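Local coordinates for protein pyroglutatmate porin OpdO (Pseudomonas aeruginosa, PDB 3SZV) that forms a beta-barrel channel of the OprD porin family in the outer membrane, through which small carboxylates such as pyroglutamate are thought to pass, at residues Phe299-Asp304 against Glu389-Leu394. Sequence-based numbering, arbitrary orientation.
Sequences FIQIGD and ENRLIL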
ATOM      1  N   PHE A 299      10.094   4.878   1.751  1.00 13.53           N
ATOM      2  CA  PHE A 299       8.795   5.429   2.142  1.00 13.59           C
ATOM      3  C   PHE A 299       8.392   4.787   3.464  1.00 12.59           C
ATOM      4  O   PHE A 299       8.250   3.560   3.557  1.00 14.29           O
ATOM      5  CB  PHE A 299       7.751   5.145   1.049  1.00 12.10           C
ATOM      6  CG  PHE A 299       6.311   5.252   1.498  1.00 12.89           C
ATOM      7  CD1 PHE A 299       5.791   6.446   1.974  1.00 14.54           C
ATOM      8  CD2 PHE A 299       5.466   4.163   1.367  1.00 14.48           C
ATOM      9  CE1 PHE A 299       4.442   6.534   2.360  1.00 16.86           C
ATOM     10  CE2 PHE A 299       4.126   4.248   1.742  1.00 15.24           C
ATOM     11  CZ  PHE A 299       3.621   5.433   2.235  1.00 15.58           C
ATOM     12  N   ILE A 300       8.232   5.627   4.481  1.00 13.44           N
ATOM     13  CA  ILE A 300       7.990   5.165   5.841  1.00 12.17           C
ATOM     14  C   ILE A 300       6.759   5.853   6.449  1.00 15.58           C
ATOM     15  O   ILE A 300       5.803   6.127   5.712  1.00 17.10           O
ATOM     16  CB  ILE A 300       9.280   5.263   6.689  1.00 12.25           C
ATOM     17  CG1 ILE A 300       9.839   6.690   6.723  1.00 14.16           C
ATOM     18  CG2 ILE A 300      10.324   4.299   6.144  1.00 14.90           C
ATOM     19  CD1 ILE A 300      10.884   6.875   7.820  1.00 15.15           C
ATOM     20  N   GLN A 301       6.735   6.104   7.760  1.00 13.81           N
ATOM     21  CA  GLN A 301       5.473   6.497   8.387  1.00 15.42           C
ATOM     22  C   GLN A 301       4.942   7.813   7.851  1.00 18.25           C
ATOM     23  O   GLN A 301       3.757   7.932   7.516  1.00 19.55           O
ATOM     24  CB  GLN A 301       5.597   6.556   9.912  1.00 14.40           C
ATOM     25  CG  GLN A 301       4.298   6.928  10.613  1.00 16.22           C
ATOM     26  CD  GLN A 301       4.382   6.771  12.126  1.00 15.47           C
ATOM     27  OE1 GLN A 301       5.112   5.920  12.641  1.00 18.30           O
ATOM     28  NE2 GLN A 301       3.633   7.596  12.849  1.00 17.72           N
ATOM     29  N   ILE A 302       5.814   8.803   7.769  1.00 17.80           N
ATOM     30  CA  ILE A 302       5.396  10.120   7.302  1.00 18.99           C
ATOM     31  C   ILE A 302       5.918  10.402   5.896  1.00 20.25           C
ATOM     32  O   ILE A 302       5.139  10.609   4.951  1.00 22.77           O
ATOM     33  CB  ILE A 302       5.842  11.224   8.270  1.00 19.45           C
ATOM     34  CG1 ILE A 302       5.217  10.990   9.654  1.00 24.86           C
ATOM     35  CG2 ILE A 302       5.452  12.608   7.733  1.00 26.69           C
ATOM     36  CD1 ILE A 302       5.651  11.973  10.715  1.00 32.17           C
ATOM     37  N   GLY A 303       7.232  10.375   5.742  1.00 14.88           N
ATOM     38  CA  GLY A 303       7.838  10.806   4.495  1.00 15.58           C
ATOM     39  C   GLY A 303       8.121   9.734   3.465  1.00 13.71           C
ATOM     40  O   GLY A 303       8.265   8.543   3.787  1.00 13.41           O
ATOM     41  N   ASP A 304       8.193  10.156   2.208  1.00 12.37           N
ATOM     42  CA  ASP A 304       8.513   9.247   1.120  1.00 13.73           C
ATOM     43  C   ASP A 304       9.971   9.333   0.661  1.00 12.86           C
ATOM     44  O   ASP A 304      10.438   8.476  -0.098  1.00 12.89           O
ATOM     45  CB  ASP A 304       7.550   9.418  -0.071  1.00 14.09           C
ATOM     46  CG  ASP A 304       7.593  10.797  -0.681  1.00 13.16           C
ATOM     47  OD1 ASP A 304       8.519  11.591  -0.368  1.00 14.73           O
ATOM     48  OD2 ASP A 304       6.696  11.087  -1.509  1.00 14.15           O
ATOM     49  N   GLU A 389       4.738  12.705  15.563  1.00 17.86           N
ATOM     50  CA  GLU A 389       3.439  12.097  15.337  1.00 20.86           C
ATOM     51  C   GLU A 389       3.313  10.827  16.156  1.00 20.39           C
ATOM     52  O   GLU A 389       4.231  10.006  16.204  1.00 21.79           O
ATOM     53  CB  GLU A 389       3.281  11.784  13.848  1.00 19.58           C
ATOM     54  CG  GLU A 389       1.972  11.119  13.464  1.00 23.79           C
ATOM     55  CD  GLU A 389       1.914  10.839  11.978  1.00 24.89           C
ATOM     56  OE1 GLU A 389       1.737  11.793  11.195  1.00 28.92           O
ATOM     57  OE2 GLU A 389       2.076   9.669  11.590  1.00 22.78           O
ATOM     58  N   ASN A 390       2.170  10.670  16.805  1.00 19.75           N
ATOM     59  CA  ASN A 390       1.852   9.413  17.458  1.00 19.34           C
ATOM     60  C   ASN A 390       0.547   8.878  16.907  1.00 24.02           C
ATOM     61  O   ASN A 390      -0.403   9.636  16.710  1.00 23.33           O
ATOM     62  CB  ASN A 390       1.766   9.594  18.974  1.00 23.43           C
ATOM     63  CG  ASN A 390       3.127   9.784  19.608  1.00 29.56           C
ATOM     64  OD1 ASN A 390       3.812   8.816  19.936  1.00 25.49           O
ATOM     65  ND2 ASN A 390       3.529  11.041  19.788  1.00 29.34           N
ATOM     66  N   ARG A 391       0.523   7.580  16.618  1.00 21.29           N
ATOM     67  CA  ARG A 391      -0.711   6.887  16.255  1.00 20.83           C
ATOM     68  C   ARG A 391      -0.937   5.768  17.248  1.00 25.78           C
ATOM     69  O   ARG A 391      -0.001   5.080  17.659  1.00 23.73           O
ATOM     70  CB  ARG A 391      -0.634   6.303  14.844  1.00 23.29           C
ATOM     71  CG  ARG A 391      -0.305   7.315  13.762  1.00 21.55           C
ATOM     72  CD  ARG A 391      -0.306   6.705  12.370  1.00 29.56           C
ATOM     73  NE  ARG A 391       0.230   7.650  11.394  1.00 25.22           N
ATOM     74  CZ  ARG A 391       0.011   7.596  10.083  1.00 33.04           C
ATOM     75  NH1 ARG A 391      -0.749   6.639   9.566  1.00 36.97           N
ATOM     76  NH2 ARG A 391       0.552   8.510   9.286  1.00 34.18           N
ATOM     77  N   LEU A 392      -2.189   5.594  17.650  1.00 22.66           N
ATOM     78  CA  LEU A 392      -2.557   4.462  18.475  1.00 21.91           C
ATOM     79  C   LEU A 392      -3.728   3.807  17.782  1.00 21.14           C
ATOM     80  O   LEU A 392      -4.758   4.448  17.558  1.00 22.00           O
ATOM     81  CB  LEU A 392      -2.965   4.903  19.878  1.00 24.70           C
ATOM     82  CG  LEU A 392      -3.217   3.754  20.853  1.00 35.54           C
ATOM     83  CD1 LEU A 392      -1.982   2.863  20.940  1.00 38.93           C
ATOM     84  CD2 LEU A 392      -3.603   4.285  22.225  1.00 57.18           C
ATOM     85  N   ILE A 393      -3.564   2.544  17.413  1.00 20.65           N
ATOM     86  CA  ILE A 393      -4.602   1.831  16.686  1.00 20.61           C
ATOM     87  C   ILE A 393      -5.002   0.570  17.434  1.00 23.09           C
ATOM     88  O   ILE A 393      -4.168  -0.296  17.711  1.00 22.29           O
ATOM     89  CB  ILE A 393      -4.141   1.450  15.266  1.00 22.10           C
ATOM     90  CG1 ILE A 393      -3.475   2.644  14.573  1.00 27.06           C
ATOM     91  CG2 ILE A 393      -5.317   0.921  14.443  1.00 25.80           C
ATOM     92  CD1 ILE A 393      -1.959   2.654  14.678  1.00 29.99           C
ATOM     93  N   LEU A 394      -6.282   0.485  17.773  1.00 21.15           N
ATOM     94  CA  LEU A 394      -6.857  -0.736  18.331  1.00 22.48           C
ATOM     95  C   LEU A 394      -7.665  -1.401  17.230  1.00 23.84           C
ATOM     96  O   LEU A 394      -8.455  -0.745  16.541  1.00 25.05           O
ATOM     97  CB  LEU A 394      -7.757  -0.417  19.521  1.00 28.14           C
ATOM     98  CG  LEU A 394      -7.111  -0.115  20.874  1.00 42.74           C
ATOM     99  CD1 LEU A 394      -5.981   0.891  20.751  1.00 44.88           C
ATOM    100  CD2 LEU A 394      -8.168   0.381  21.851  1.00 48.77           C
TER
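Q301 reaches across to E389 with the end of its amide: NE2 donates to OE2 of E389 at 2.9 Å in a nearly straight bond (175° at the hydrogen). The acceptor lies in the amide plane, whereas on the carboxylate the donor arrives on the anti side, somewhat out of plane. Both side chains are stretched out, CG anti to the backbone N in Q301 (chi1 -179°) as in E389, and their polar ends meet between loop and strand.

The same OE2 is held by R391, two residues further along strand 387-399. Its NE comes from above the carboxylate plane at 2.7 Å from E389 OE2, and NH2 approaches the same E389 oxygen at 3.0 Å, on the syn side but tilted out of the carboxylate plane. This is a side-on salt bridge with both nitrogens on one atom, so OE2 accepts three N-H groups. The other oxygen, OE1, makes a salt bridge with R36 of neighbouring strand 24-38; two arginines would be expected to favour the charged form of the buried E389.

In fold terms, a loop between strands 271-281 and 311-320 meets the inner wall of an OprD-family beta-barrel, as expected of the inward-folded loops that narrow porin channels. The loop backbone has its own hold on the wall through bonds from I302 N and G303 N to the carboxylate of E353, on strand 346-361.

The Q301 and R391 side chains slide past each other in opposite directions, CG of Q301 over one face of the guanidinium, with amide and guanidinium planes steeply inclined at 77°.

Apolar contact is slighter. I302 lays CD1 against CB of E389 at 3.9 Å, and its CG1 sits beside the E389 carboxylate.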